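Gamma-resorcylate decarboxylase (Polaromonas, PDB 4QRO) probably catalyses the manganese-dependent, non-oxidative decarboxylation of gamma-resorcylate (2,6-dihydroxybenzoate) to resorcinol, as a member of the amidohydrolase family. Local coordinates at residues N2-L7 / H50-M55; Q146-W151 / S203-K208; D280-S285 / K311-G316. One frame throughout, in Å; residues are numbered along the deposited sequence. Where two conformers were deposited one is given.

Contact 1: N2-L7 / H50-M55; sequences NGKIAL and HGIETM
K4 and G51 open a parallel strand pairing in which main-chain hydrogen bonds make up most of the polar contact. K4 N donates to G51 O at 3.0 Å. The carbonyl of K4 then accepts twice, both donors lying in its plane: E53 N stands 2.7 Å from K4 O, while T54 N takes the longer bond to the same K4 O. Two successive amides on one oxygen mark a beta bulge, and the pairing accordingly slips by one residue, from K4 with I52 to I5 with T54. Past it the regular pattern resumes, with A6 N bonded to T54 O at 2.9 Å, and CA-H...O contacts run from I5 CA to T54 O and from M55 CA to A6 O.

The end of the K4 side chain curls toward the carbonyls of H50 and G51, just past helix 42-49. Its last two torsions are bent (chi3 -63°, chi4 -75°), which brings K4 NZ to 2.9 Å from H50 O, with a weak bond to G51 O. M1 O, at the start of the chain, is a further acceptor for the ammonium group. G51, at positive phi, has no side chain, and a CB there would come close to K4 NZ.

Apolar contacts are lighter. A6 CB faces I52 CG2 at 4.3 Å and M55 CG at 4.4 Å on the sheet face that also bears K4. On the other face I5 and T54 lie alongside each other, I5 CG1 to T54 CB 4.1 Å.

These are the first two strands, 4-11 and 52-59, of the amidohydrolase barrel. I52 and M55 pack on helices 42-49 and 293-302, I5 rests on helix 307-321, and R94, next to strand 95-97, bonds to the carbonyls of I52 and E53.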
ATOM      1  N   ASN A   2     -30.012  -3.668  12.792  1.00 53.74           N
ATOM      2  CA  ASN A   2     -29.737  -4.687  13.801  1.00 54.00           C
ATOM      3  C   ASN A   2     -29.255  -5.987  13.162  1.00 91.94           C
ATOM      4  O   ASN A   2     -29.450  -6.230  11.969  1.00 59.17           O
ATOM      5  CB  ASN A   2     -30.990  -4.988  14.643  1.00 82.82           C
ATOM      6  CG  ASN A   2     -31.328  -3.877  15.621  1.00113.04           C
ATOM      7  OD1 ASN A   2     -30.446  -3.230  16.186  1.00 58.01           O
ATOM      8  ND2 ASN A   2     -32.622  -3.664  15.838  1.00100.90           N
ATOM      9  N   GLY A   3     -28.618  -6.824  13.969  1.00 42.80           N
ATOM     10  CA  GLY A   3     -28.200  -8.133  13.521  1.00 43.30           C
ATOM     11  C   GLY A   3     -26.828  -8.199  12.866  1.00 34.31           C
ATOM     12  O   GLY A   3     -26.519  -9.211  12.234  1.00 32.99           O
ATOM     13  N   LYS A   4     -25.990  -7.164  13.011  1.00 28.10           N
ATOM     14  CA  LYS A   4     -24.681  -7.194  12.356  1.00 39.57           C
ATOM     15  C   LYS A   4     -23.732  -8.158  13.054  1.00 31.94           C
ATOM     16  O   LYS A   4     -23.855  -8.459  14.261  1.00 33.05           O
ATOM     17  CB  LYS A   4     -24.016  -5.812  12.265  1.00 28.94           C
ATOM     18  CG  LYS A   4     -24.725  -4.835  11.334  1.00 34.98           C
ATOM     19  CD  LYS A   4     -24.008  -3.495  11.221  1.00 37.54           C
ATOM     20  CE  LYS A   4     -23.937  -2.708  12.530  1.00 36.40           C
ATOM     21  NZ  LYS A   4     -25.204  -2.050  12.949  1.00 39.74           N
ATOM     22  N   ILE A   5     -22.806  -8.664  12.259  1.00 30.74           N
ATOM     23  CA  ILE A   5     -21.768  -9.537  12.743  1.00 31.00           C
ATOM     24  C   ILE A   5     -20.443  -8.809  12.509  1.00 36.46           C
ATOM     25  O   ILE A   5     -20.226  -8.231  11.450  1.00 32.54           O
ATOM     26  CB  ILE A   5     -21.791 -10.896  12.011  1.00 29.07           C
ATOM     27  CG1 ILE A   5     -23.128 -11.624  12.256  1.00 27.73           C
ATOM     28  CG2 ILE A   5     -20.584 -11.733  12.411  1.00 32.93           C
ATOM     29  CD1 ILE A   5     -23.365 -12.796  11.332  1.00 42.50           C
ATOM     30  N   ALA A   6     -19.590  -8.815  13.522  1.00 29.46           N
ATOM     31  CA  ALA A   6     -18.322  -8.091  13.491  1.00 26.77           C
ATOM     32  C   ALA A   6     -17.228  -9.066  13.857  1.00 30.82           C
ATOM     33  O   ALA A   6     -17.453  -9.932  14.716  1.00 32.59           O
ATOM     34  CB  ALA A   6     -18.394  -6.926  14.436  1.00 29.19           C
ATOM     35  N   LEU A   7     -16.099  -9.032  13.149  1.00 27.82           N
ATOM     36  CA  LEU A   7     -15.034 -10.034  13.358  1.00 29.79           C
ATOM     37  C   LEU A   7     -13.581  -9.568  13.429  1.00 31.70           C
ATOM     38  O   LEU A   7     -12.676 -10.370  13.249  1.00 30.41           O
ATOM     39  CB  LEU A   7     -15.147 -11.159  12.306  1.00 38.60           C
ATOM     40  CG  LEU A   7     -15.045 -10.772  10.829  1.00 36.40           C
ATOM     41  CD1 LEU A   7     -14.324 -11.853  10.047  1.00 36.83           C
ATOM     42  CD2 LEU A   7     -16.424 -10.488  10.235  1.00 32.65           C
ATOM     43  N   HIS A  50     -25.679  -0.352  19.140  1.00 35.67           N
ATOM     44  CA  HIS A  50     -25.223  -0.060  17.761  1.00 39.43           C
ATOM     45  C   HIS A  50     -25.441  -1.237  16.799  1.00 38.26           C
ATOM     46  O   HIS A  50     -24.768  -1.368  15.777  1.00 33.29           O
ATOM     47  CB  HIS A  50     -23.758   0.411  17.795  1.00 38.96           C
ATOM     48  CG  HIS A  50     -23.572   1.644  18.620  1.00 39.86           C
ATOM     49  ND1 HIS A  50     -23.974   2.891  18.185  1.00 39.80           N
ATOM     50  CD2 HIS A  50     -23.111   1.814  19.884  1.00 35.47           C
ATOM     51  CE1 HIS A  50     -23.738   3.781  19.132  1.00 40.04           C
ATOM     52  NE2 HIS A  50     -23.223   3.152  20.177  1.00 35.84           N
ATOM     53  N   GLY A  51     -26.418  -2.077  17.133  1.00 37.08           N
ATOM     54  CA  GLY A  51     -26.973  -3.059  16.202  1.00 34.31           C
ATOM     55  C   GLY A  51     -26.027  -4.160  15.809  1.00 32.82           C
ATOM     56  O   GLY A  51     -26.057  -4.611  14.667  1.00 30.48           O
ATOM     57  N   ILE A  52     -25.143  -4.555  16.733  1.00 38.26           N
ATOM     58  CA  ILE A  52     -24.271  -5.717  16.543  1.00 33.03           C
ATOM     59  C   ILE A  52     -24.765  -6.917  17.369  1.00 33.44           C
ATOM     60  O   ILE A  52     -24.867  -6.840  18.597  1.00 33.40           O
ATOM     61  CB  ILE A  52     -22.815  -5.421  16.954  1.00 31.86           C
ATOM     62  CG1 ILE A  52     -22.268  -4.246  16.119  1.00 39.69           C
ATOM     63  CG2 ILE A  52     -21.979  -6.675  16.749  1.00 33.01           C
ATOM     64  CD1 ILE A  52     -21.013  -3.626  16.668  1.00 47.56           C
ATOM     65  N   GLU A  53     -25.058  -8.010  16.679  1.00 35.28           N
ATOM     66  CA  GLU A  53     -25.579  -9.223  17.315  1.00 38.92           C
ATOM     67  C   GLU A  53     -24.444 -10.118  17.794  1.00 38.83           C
ATOM     68  O   GLU A  53     -24.541 -10.704  18.857  1.00 35.51           O
ATOM     69  CB  GLU A  53     -26.498 -10.010  16.351  1.00 34.91           C
ATOM     70  CG  GLU A  53     -27.068 -11.335  16.895  1.00 46.66           C
ATOM     71  CD  GLU A  53     -27.923 -11.172  18.162  1.00 63.69           C
ATOM     72  OE1 GLU A  53     -28.127 -12.175  18.880  1.00 55.87           O
ATOM     73  OE2 GLU A  53     -28.395 -10.051  18.460  1.00 54.84           O
ATOM     74  N   THR A  54     -23.380 -10.207  17.004  1.00 32.46           N
ATOM     75  CA  THR A  54     -22.301 -11.177  17.205  1.00 33.16           C
ATOM     76  C   THR A  54     -20.956 -10.517  16.994  1.00 35.21           C
ATOM     77  O   THR A  54     -20.751  -9.837  15.999  1.00 35.86           O
ATOM     78  CB  THR A  54     -22.393 -12.339  16.193  1.00 33.58           C
ATOM     79  OG1 THR A  54     -23.658 -12.999  16.317  1.00 41.71           O
ATOM     80  CG2 THR A  54     -21.240 -13.347  16.401  1.00 42.01           C
ATOM     81  N   MET A  55     -20.065 -10.675  17.957  1.00 29.38           N
ATOM     82  CA  MET A  55     -18.661 -10.362  17.762  1.00 29.45           C
ATOM     83  C   MET A  55     -17.886 -11.667  17.784  1.00 39.17           C
ATOM     84  O   MET A  55     -18.056 -12.511  18.681  1.00 29.99           O
ATOM     85  CB  MET A  55     -18.121  -9.472  18.901  1.00 34.99           C
ATOM     86  CG  MET A  55     -18.342  -7.987  18.739  1.00 36.26           C
ATOM     87  SD  MET A  55     -17.406  -7.183  20.056  1.00 38.78           S
ATOM     88  CE  MET A  55     -17.602  -5.466  19.565  1.00 35.67           C
TER

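Contact 2: Q146-W151 / S203-K208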
ATOM      1  N   GLN A 146       7.575 -25.068   5.252  1.00 35.81           N
ATOM      2  CA  GLN A 146       7.230 -25.792   6.476  1.00 40.33           C
ATOM      3  C   GLN A 146       5.752 -25.569   6.893  1.00 42.92           C
ATOM      4  O   GLN A 146       5.194 -26.393   7.621  1.00 31.33           O
ATOM      5  CB  GLN A 146       8.252 -25.523   7.615  1.00 37.76           C
ATOM      6  CG  GLN A 146       8.258 -24.110   8.241  1.00 34.86           C
ATOM      7  CD  GLN A 146       9.200 -23.128   7.575  1.00 42.28           C
ATOM      8  OE1 GLN A 146       9.493 -23.236   6.383  1.00 52.50           O
ATOM      9  NE2 GLN A 146       9.659 -22.143   8.339  1.00 42.87           N
ATOM     10  N   TYR A 147       5.114 -24.489   6.410  1.00 33.06           N
ATOM     11  CA  TYR A 147       3.698 -24.205   6.723  1.00 33.76           C
ATOM     12  C   TYR A 147       2.686 -24.982   5.884  1.00 32.85           C
ATOM     13  O   TYR A 147       1.507 -25.017   6.232  1.00 35.10           O
ATOM     14  CB  TYR A 147       3.396 -22.677   6.703  1.00 34.65           C
ATOM     15  CG  TYR A 147       4.078 -22.043   7.862  1.00 30.87           C
ATOM     16  CD1 TYR A 147       3.576 -22.195   9.159  1.00 32.01           C
ATOM     17  CD2 TYR A 147       5.315 -21.422   7.707  1.00 32.64           C
ATOM     18  CE1 TYR A 147       4.273 -21.691  10.256  1.00 29.25           C
ATOM     19  CE2 TYR A 147       6.004 -20.908   8.793  1.00 44.36           C
ATOM     20  CZ  TYR A 147       5.480 -21.045  10.069  1.00 33.92           C
ATOM     21  OH  TYR A 147       6.190 -20.540  11.150  1.00 34.46           O
ATOM     22  N   TRP A 148       3.127 -25.638   4.817  1.00 33.88           N
ATOM     23  CA  TRP A 148       2.171 -26.213   3.861  1.00 31.60           C
ATOM     24  C   TRP A 148       1.314 -27.332   4.498  1.00 40.79           C
ATOM     25  O   TRP A 148       0.124 -27.411   4.237  1.00 41.26           O
ATOM     26  CB  TRP A 148       2.872 -26.619   2.553  1.00 33.05           C
ATOM     27  CG  TRP A 148       3.168 -25.382   1.705  1.00 37.78           C
ATOM     28  CD1 TRP A 148       3.722 -24.218   2.140  1.00 45.32           C
ATOM     29  CD2 TRP A 148       2.918 -25.207   0.300  1.00 45.86           C
ATOM     30  NE1 TRP A 148       3.846 -23.326   1.102  1.00 44.83           N
ATOM     31  CE2 TRP A 148       3.364 -23.908  -0.043  1.00 42.85           C
ATOM     32  CE3 TRP A 148       2.364 -26.022  -0.705  1.00 39.26           C
ATOM     33  CZ2 TRP A 148       3.281 -23.396  -1.351  1.00 37.57           C
ATOM     34  CZ3 TRP A 148       2.287 -25.521  -2.012  1.00 42.35           C
ATOM     35  CH2 TRP A 148       2.732 -24.206  -2.315  1.00 39.48           C
ATOM     36  N   PRO A 149       1.907 -28.160   5.376  1.00 44.10           N
ATOM     37  CA  PRO A 149       1.061 -29.105   6.141  1.00 37.33           C
ATOM     38  C   PRO A 149       0.085 -28.432   7.120  1.00 38.24           C
ATOM     39  O   PRO A 149      -0.996 -28.955   7.365  1.00 36.55           O
ATOM     40  CB  PRO A 149       2.088 -29.970   6.901  1.00 41.01           C
ATOM     41  CG  PRO A 149       3.358 -29.844   6.113  1.00 44.60           C
ATOM     42  CD  PRO A 149       3.346 -28.456   5.526  1.00 40.36           C
ATOM     43  N   PHE A 150       0.462 -27.296   7.697  1.00 32.64           N
ATOM     44  CA  PHE A 150      -0.463 -26.532   8.522  1.00 32.73           C
ATOM     45  C   PHE A 150      -1.662 -26.062   7.679  1.00 29.65           C
ATOM     46  O   PHE A 150      -2.814 -26.199   8.108  1.00 34.74           O
ATOM     47  CB  PHE A 150       0.225 -25.328   9.216  1.00 37.42           C
ATOM     48  CG  PHE A 150      -0.745 -24.291   9.717  1.00 31.31           C
ATOM     49  CD1 PHE A 150      -1.339 -24.418  10.957  1.00 32.58           C
ATOM     50  CD2 PHE A 150      -1.067 -23.184   8.937  1.00 32.32           C
ATOM     51  CE1 PHE A 150      -2.250 -23.472  11.423  1.00 34.10           C
ATOM     52  CE2 PHE A 150      -1.994 -22.248   9.385  1.00 35.35           C
ATOM     53  CZ  PHE A 150      -2.590 -22.391  10.623  1.00 33.55           C
ATOM     54  N   TRP A 151      -1.390 -25.519   6.490  1.00 32.66           N
ATOM     55  CA  TRP A 151      -2.465 -25.059   5.589  1.00 26.24           C
ATOM     56  C   TRP A 151      -3.366 -26.209   5.157  1.00 31.94           C
ATOM     57  O   TRP A 151      -4.569 -26.046   4.977  1.00 35.54           O
ATOM     58  CB  TRP A 151      -1.862 -24.333   4.377  1.00 34.92           C
ATOM     59  CG  TRP A 151      -1.243 -22.985   4.753  1.00 31.77           C
ATOM     60  CD1 TRP A 151       0.077 -22.614   4.652  1.00 35.75           C
ATOM     61  CD2 TRP A 151      -1.937 -21.832   5.274  1.00 30.68           C
ATOM     62  NE1 TRP A 151       0.246 -21.322   5.117  1.00 31.26           N
ATOM     63  CE2 TRP A 151      -0.974 -20.815   5.475  1.00 32.11           C
ATOM     64  CE3 TRP A 151      -3.277 -21.562   5.578  1.00 30.99           C
ATOM     65  CZ2 TRP A 151      -1.312 -19.547   5.973  1.00 35.80           C
ATOM     66  CZ3 TRP A 151      -3.618 -20.304   6.080  1.00 29.71           C
ATOM     67  CH2 TRP A 151      -2.640 -19.316   6.276  1.00 28.83           C
ATOM     68  N   SER A 203       3.154 -17.784  -3.850  1.00 33.89           N
ATOM     69  CA  SER A 203       3.880 -19.010  -3.512  1.00 28.31           C
ATOM     70  C   SER A 203       3.307 -20.234  -4.157  1.00 38.97           C
ATOM     71  O   SER A 203       3.957 -21.274  -4.158  1.00 34.88           O
ATOM     72  CB  SER A 203       3.906 -19.228  -2.011  1.00 32.48           C
ATOM     73  OG  SER A 203       2.583 -19.452  -1.542  1.00 30.68           O
ATOM     74  N   GLY A 204       2.081 -20.135  -4.670  1.00 35.17           N
ATOM     75  CA  GLY A 204       1.379 -21.304  -5.198  1.00 37.09           C
ATOM     76  C   GLY A 204       0.594 -22.060  -4.143  1.00 39.89           C
ATOM     77  O   GLY A 204       0.023 -23.129  -4.409  1.00 31.95           O
ATOM     78  N   LEU A 205       0.522 -21.509  -2.942  1.00 31.97           N
ATOM     79  CA  LEU A 205      -0.260 -22.146  -1.863  1.00 36.08           C
ATOM     80  C   LEU A 205      -1.696 -22.461  -2.276  1.00 42.96           C
ATOM     81  O   LEU A 205      -2.259 -23.498  -1.909  1.00 31.92           O
ATOM     82  CB  LEU A 205      -0.292 -21.217  -0.648  1.00 37.60           C
ATOM     83  CG  LEU A 205      -0.957 -21.778   0.591  1.00 35.55           C
ATOM     84  CD1 LEU A 205      -0.112 -22.937   1.126  1.00 45.78           C
ATOM     85  CD2 LEU A 205      -1.076 -20.682   1.645  1.00 37.52           C
ATOM     86  N   PHE A 206      -2.302 -21.553  -3.022  1.00 30.95           N
ATOM     87  CA  PHE A 206      -3.715 -21.692  -3.370  1.00 35.99           C
ATOM     88  C   PHE A 206      -3.968 -22.558  -4.601  1.00 32.64           C
ATOM     89  O   PHE A 206      -5.124 -22.876  -4.886  1.00 38.42           O
ATOM     90  CB  PHE A 206      -4.382 -20.311  -3.492  1.00 34.79           C
ATOM     91  CG  PHE A 206      -4.225 -19.471  -2.259  1.00 33.27           C
ATOM     92  CD1 PHE A 206      -4.889 -19.801  -1.084  1.00 32.65           C
ATOM     93  CD2 PHE A 206      -3.392 -18.363  -2.255  1.00 30.47           C
ATOM     94  CE1 PHE A 206      -4.705 -19.054   0.066  1.00 34.78           C
ATOM     95  CE2 PHE A 206      -3.215 -17.606  -1.113  1.00 33.53           C
ATOM     96  CZ  PHE A 206      -3.874 -17.943   0.048  1.00 32.50           C
ATOM     97  N   ASP A 207      -2.902 -22.923  -5.322  1.00 35.68           N
ATOM     98  CA  ASP A 207      -2.965 -23.985  -6.349  1.00 35.40           C
ATOM     99  C   ASP A 207      -3.091 -25.340  -5.644  1.00 41.12           C
ATOM    100  O   ASP A 207      -3.864 -26.209  -6.045  1.00 39.70           O
ATOM    101  CB  ASP A 207      -1.697 -23.990  -7.197  1.00 33.58           C
ATOM    102  CG  ASP A 207      -1.561 -22.755  -8.062  1.00 33.92           C
ATOM    103  OD1 ASP A 207      -2.599 -22.179  -8.440  1.00 34.42           O
ATOM    104  OD2 ASP A 207      -0.412 -22.389  -8.382  1.00 38.59           O
ATOM    105  N   LYS A 208      -2.330 -25.510  -4.577  1.00 41.15           N
ATOM    106  CA  LYS A 208      -2.333 -26.773  -3.812  1.00 32.86           C
ATOM    107  C   LYS A 208      -3.559 -26.931  -2.889  1.00 41.93           C
ATOM    108  O   LYS A 208      -4.117 -28.026  -2.762  1.00 41.45           O
ATOM    109  CB  LYS A 208      -1.048 -26.823  -2.984  1.00 37.51           C
ATOM    110  CG  LYS A 208      -0.903 -28.055  -2.095  1.00 46.77           C
ATOM    111  CD  LYS A 208      -0.852 -29.329  -2.918  1.00 60.43           C
ATOM    112  CE  LYS A 208      -0.736 -30.549  -2.024  1.00 88.03           C
ATOM    113  NZ  LYS A 208      -1.022 -31.784  -2.798  1.00 74.95           N
TER
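The W148 and W151 indoles share one leucine, L205, each of whose methyls covers a face of one indole. Over one face of W148 sits L205 CD1, 3.8 Å from the centroid of the five-membered ring and 10° off its normal, a CH-pi contact. At the edge of the same indole, in its plane, S203 O lies 3.6 Å from W148 CZ2. The outer corner of the benzo ring also meets the backbone, W148 CH2 standing 3.5 Å from L205 N, and K208 CB approaches W148 CZ3 obliquely at 3.7 Å. On W151 one face takes L205 CD2, 3.6 Å from the centroid of the five-membered ring and only 4° off the normal, while the opposite face is covered by F150 CD2 of its own helix.

The fork of L205 makes this sharing possible: with CG opposite the backbone N (chi1 -175°), the side chain reaches out between the two indoles, and L205 CD1 touches the second indole as well, at 3.5 Å from W151 CD1. No hydrogen bond crosses the contact. The indole N-H groups are spent elsewhere, W148 NE1 on D143 O and W151 NE1 on Y142 O, which helps fix the rotation of both rings.

Within 203-208, S203 OG accepts from L205 N at 3.2 Å, closing an ST turn at the start of helix 205-208, with G204 at the N-cap; the same hydroxyl bonds to L200 O.

The result is an apolar joint in the outer helical layer of a beta/alpha barrel, tying helix 148-157 to the short helix 205-208, with W151 and F206 both reaching inward to I214 of strand 214-216.

Contact 3: D280-S285 / K311-G316; sequences DRILFS and KKIGWG
I282 and I313 form the close-packed half of the contact, lying side by side and pointing the same way, with I282 CG2 to I313 CG2 at 4.0 Å. I313 CG1 also rests 3.4 Å from I282 O, and I313 CA directs a CA-H...O contact at that same oxygen. F284 N donates to I313 O at 2.8 Å (N-H...O angle 156°), although the donor is tilted 32° from the carbonyl plane. The bond falls where helix 307-321 has a wider pi-type turn (312-316). Next to it, F284 CB meets G314 CA at 4.0 Å. With an alanine in place of I313, the CG1, CG2 and CD1 contacts would be lost, and a gap is likely to open against the side chain and carbonyl oxygen of I282.

The opposite end is looser and nearer solvent: exposed D280 faces K312 in a salt bridge whose exact geometry is doubtful, as D280 OD1 is modelled too close to the lysine. K312 NZ has a second acidic partner in D309.

Strand 282-283, last of the barrel strands, lies between 257-260 and the N-terminal strand 4-11, with helix 267-276 covering I282; G314 links helix 307-321 to I5 of strand 4-11.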
ATOM      1  N   ASP A 280     -19.841  -9.445  -2.137  1.00 28.31           N
ATOM      2  CA  ASP A 280     -19.956 -10.801  -1.542  1.00 31.32           C
ATOM      3  C   ASP A 280     -18.750 -11.190  -0.703  1.00 37.48           C
ATOM      4  O   ASP A 280     -18.846 -12.118   0.091  1.00 31.92           O
ATOM      5  CB  ASP A 280     -20.095 -11.885  -2.633  1.00 33.57           C
ATOM      6  CG  ASP A 280     -21.449 -11.864  -3.333  1.00 53.30           C
ATOM      7  OD1 ASP A 280     -22.370 -11.224  -2.837  1.00 39.47           O
ATOM      8  OD2 ASP A 280     -21.585 -12.496  -4.396  1.00 53.58           O
ATOM      9  N   ARG A 281     -17.620 -10.503  -0.890  1.00 30.24           N
ATOM     10  CA  ARG A 281     -16.363 -10.812  -0.177  0.50 21.49           C
ATOM     11  C   ARG A 281     -15.931  -9.713   0.782  1.00 28.27           C
ATOM     12  O   ARG A 281     -14.780  -9.682   1.224  1.00 34.04           O
ATOM     13  CB  ARG A 281     -15.243 -11.123  -1.175  0.50 22.94           C
ATOM     14  CG  ARG A 281     -15.522 -12.402  -1.938  0.50 23.11           C
ATOM     15  CD  ARG A 281     -14.402 -12.847  -2.852  0.50 20.33           C
ATOM     16  NE  ARG A 281     -14.685 -14.187  -3.337  0.50 33.07           N
ATOM     17  CZ  ARG A 281     -14.151 -15.291  -2.831  0.50 29.05           C
ATOM     18  NH1 ARG A 281     -13.255 -15.217  -1.848  0.50 23.40           N
ATOM     19  NH2 ARG A 281     -14.485 -16.468  -3.339  0.50 28.87           N
ATOM     20  N   ILE A 282     -16.867  -8.835   1.136  1.00 28.28           N
ATOM     21  CA  ILE A 282     -16.631  -7.753   2.071  1.00 28.41           C
ATOM     22  C   ILE A 282     -17.490  -7.959   3.330  1.00 29.58           C
ATOM     23  O   ILE A 282     -18.672  -8.243   3.237  1.00 30.66           O
ATOM     24  CB  ILE A 282     -16.884  -6.387   1.401  1.00 27.42           C
ATOM     25  CG1 ILE A 282     -15.927  -6.263   0.203  1.00 30.74           C
ATOM     26  CG2 ILE A 282     -16.576  -5.261   2.370  1.00 32.33           C
ATOM     27  CD1 ILE A 282     -16.158  -5.046  -0.667  1.00 31.81           C
ATOM     28  N   LEU A 283     -16.840  -7.860   4.492  1.00 28.79           N
ATOM     29  CA  LEU A 283     -17.457  -8.101   5.767  1.00 29.34           C
ATOM     30  C   LEU A 283     -17.355  -6.872   6.673  1.00 27.59           C
ATOM     31  O   LEU A 283     -16.296  -6.272   6.777  1.00 30.50           O
ATOM     32  CB  LEU A 283     -16.753  -9.275   6.458  1.00 28.01           C
ATOM     33  CG  LEU A 283     -16.431 -10.519   5.605  1.00 38.84           C
ATOM     34  CD1 LEU A 283     -15.720 -11.610   6.400  1.00 43.12           C
ATOM     35  CD2 LEU A 283     -17.686 -11.088   5.029  1.00 30.56           C
ATOM     36  N   PHE A 284     -18.451  -6.548   7.361  1.00 28.11           N
ATOM     37  CA  PHE A 284     -18.428  -5.525   8.394  1.00 30.31           C
ATOM     38  C   PHE A 284     -17.496  -5.954   9.524  1.00 35.43           C
ATOM     39  O   PHE A 284     -17.424  -7.125   9.860  1.00 29.64           O
ATOM     40  CB  PHE A 284     -19.844  -5.236   8.916  1.00 26.41           C
ATOM     41  CG  PHE A 284     -19.887  -4.223  10.047  1.00 30.23           C
ATOM     42  CD1 PHE A 284     -19.674  -2.876   9.819  1.00 34.68           C
ATOM     43  CD2 PHE A 284     -20.110  -4.636  11.348  1.00 28.76           C
ATOM     44  CE1 PHE A 284     -19.740  -1.965  10.861  1.00 29.78           C
ATOM     45  CE2 PHE A 284     -20.158  -3.743  12.383  1.00 30.87           C
ATOM     46  CZ  PHE A 284     -19.956  -2.400  12.149  1.00 32.88           C
ATOM     47  N   SER A 285     -16.723  -5.006  10.043  1.00 29.29           N
ATOM     48  CA  SER A 285     -15.971  -5.196  11.290  1.00 29.13           C
ATOM     49  C   SER A 285     -15.601  -3.821  11.785  1.00 36.12           C
ATOM     50  O   SER A 285     -15.712  -2.853  11.039  1.00 30.54           O
ATOM     51  CB  SER A 285     -14.720  -6.045  11.080  1.00 30.47           C
ATOM     52  OG  SER A 285     -15.086  -7.416  10.905  1.00 36.91           O
ATOM     53  N   LYS A 311     -27.002  -5.427   3.780  1.00 31.60           N
ATOM     54  CA  LYS A 311     -27.311  -6.665   4.540  1.00 34.18           C
ATOM     55  C   LYS A 311     -26.247  -7.759   4.376  1.00 34.86           C
ATOM     56  O   LYS A 311     -25.899  -8.421   5.344  1.00 34.67           O
ATOM     57  CB  LYS A 311     -28.684  -7.206   4.153  1.00 35.94           C
ATOM     58  CG  LYS A 311     -29.836  -6.299   4.561  1.00 40.06           C
ATOM     59  CD  LYS A 311     -31.163  -6.793   3.981  1.00 49.07           C
ATOM     60  CE  LYS A 311     -32.267  -5.775   4.229  1.00 69.80           C
ATOM     61  NZ  LYS A 311     -33.586  -6.256   3.738  1.00 96.39           N
ATOM     62  N   LYS A 312     -25.705  -7.933   3.168  1.00 29.74           N
ATOM     63  CA  LYS A 312     -24.691  -8.932   2.942  1.00 25.20           C
ATOM     64  C   LYS A 312     -23.420  -8.596   3.716  1.00 35.24           C
ATOM     65  O   LYS A 312     -22.892  -9.415   4.463  1.00 29.03           O
ATOM     66  CB  LYS A 312     -24.357  -9.070   1.458  1.00 28.15           C
ATOM     67  CG  LYS A 312     -25.415  -9.819   0.691  1.00 35.60           C
ATOM     68  CD  LYS A 312     -25.489  -9.378  -0.758  1.00 43.64           C
ATOM     69  CE  LYS A 312     -24.318  -9.899  -1.528  1.00 45.65           C
ATOM     70  NZ  LYS A 312     -24.249  -9.243  -2.863  1.00 90.28           N
ATOM     71  N   ILE A 313     -22.936  -7.374   3.551  1.00 29.16           N
ATOM     72  CA  ILE A 313     -21.717  -6.959   4.236  1.00 29.67           C
ATOM     73  C   ILE A 313     -21.928  -6.874   5.755  1.00 33.65           C
ATOM     74  O   ILE A 313     -21.025  -7.196   6.504  1.00 29.80           O
ATOM     75  CB  ILE A 313     -21.192  -5.601   3.691  1.00 28.40           C
ATOM     76  CG1 ILE A 313     -20.811  -5.777   2.217  1.00 27.29           C
ATOM     77  CG2 ILE A 313     -19.993  -5.115   4.493  1.00 28.28           C
ATOM     78  CD1 ILE A 313     -20.468  -4.472   1.497  1.00 29.57           C
ATOM     79  N   GLY A 314     -23.126  -6.470   6.180  1.00 27.78           N
ATOM     80  CA  GLY A 314     -23.464  -6.303   7.584  1.00 30.44           C
ATOM     81  C   GLY A 314     -23.502  -7.629   8.328  1.00 29.39           C
ATOM     82  O   GLY A 314     -23.011  -7.726   9.471  1.00 31.68           O
ATOM     83  N   TRP A 315     -24.067  -8.643   7.691  1.00 28.15           N
ATOM     84  CA  TRP A 315     -24.227  -9.955   8.342  1.00 35.09           C
ATOM     85  C   TRP A 315     -24.363 -11.165   7.423  1.00 38.17           C
ATOM     86  O   TRP A 315     -23.935 -12.248   7.779  1.00 32.72           O
ATOM     87  CB  TRP A 315     -25.416  -9.929   9.308  1.00 29.51           C
ATOM     88  CG  TRP A 315     -26.736  -9.534   8.708  1.00 33.65           C
ATOM     89  CD1 TRP A 315     -27.294  -8.275   8.697  1.00 39.14           C
ATOM     90  CD2 TRP A 315     -27.690 -10.397   8.067  1.00 36.06           C
ATOM     91  NE1 TRP A 315     -28.516  -8.307   8.068  1.00 44.91           N
ATOM     92  CE2 TRP A 315     -28.778  -9.588   7.659  1.00 39.44           C
ATOM     93  CE3 TRP A 315     -27.722 -11.768   7.774  1.00 51.32           C
ATOM     94  CZ2 TRP A 315     -29.902 -10.114   6.989  1.00 52.65           C
ATOM     95  CZ3 TRP A 315     -28.839 -12.291   7.095  1.00 66.28           C
ATOM     96  CH2 TRP A 315     -29.906 -11.460   6.712  1.00 54.65           C
ATOM     97  N   GLY A 316     -25.002 -11.021   6.268  1.00 29.33           N
ATOM     98  CA  GLY A 316     -25.188 -12.182   5.387  1.00 34.63           C
ATOM     99  C   GLY A 316     -23.918 -12.917   4.997  1.00 33.89           C
ATOM    100  O   GLY A 316     -23.880 -14.151   5.065  1.00 31.43           O
TER

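Overall arrangement
Contacts 1 and 3 are neighbours, their centres about 11 Å apart, and they meet directly: besides the I5-G314 link, L7 N bonds to S285 OG, which joins strand 4-11 to the loop after strand 282-283. Contact 2 stands apart, its centre about 33 Å from that of contact 1 and on the opposite side of the chain's centre. Contact 1 is partly buried, with N2 and E53 exposed; contacts 2 and 3 are mostly buried. Chemistry follows the elements joined: strand against strand in contact 1 relies on backbone bonds, strand against helix in contact 3 combines one such bond with buried isoleucines and a less certain ion pair at the surface, and helix against helix in contact 2 uses aromatic faces and leucine methyls.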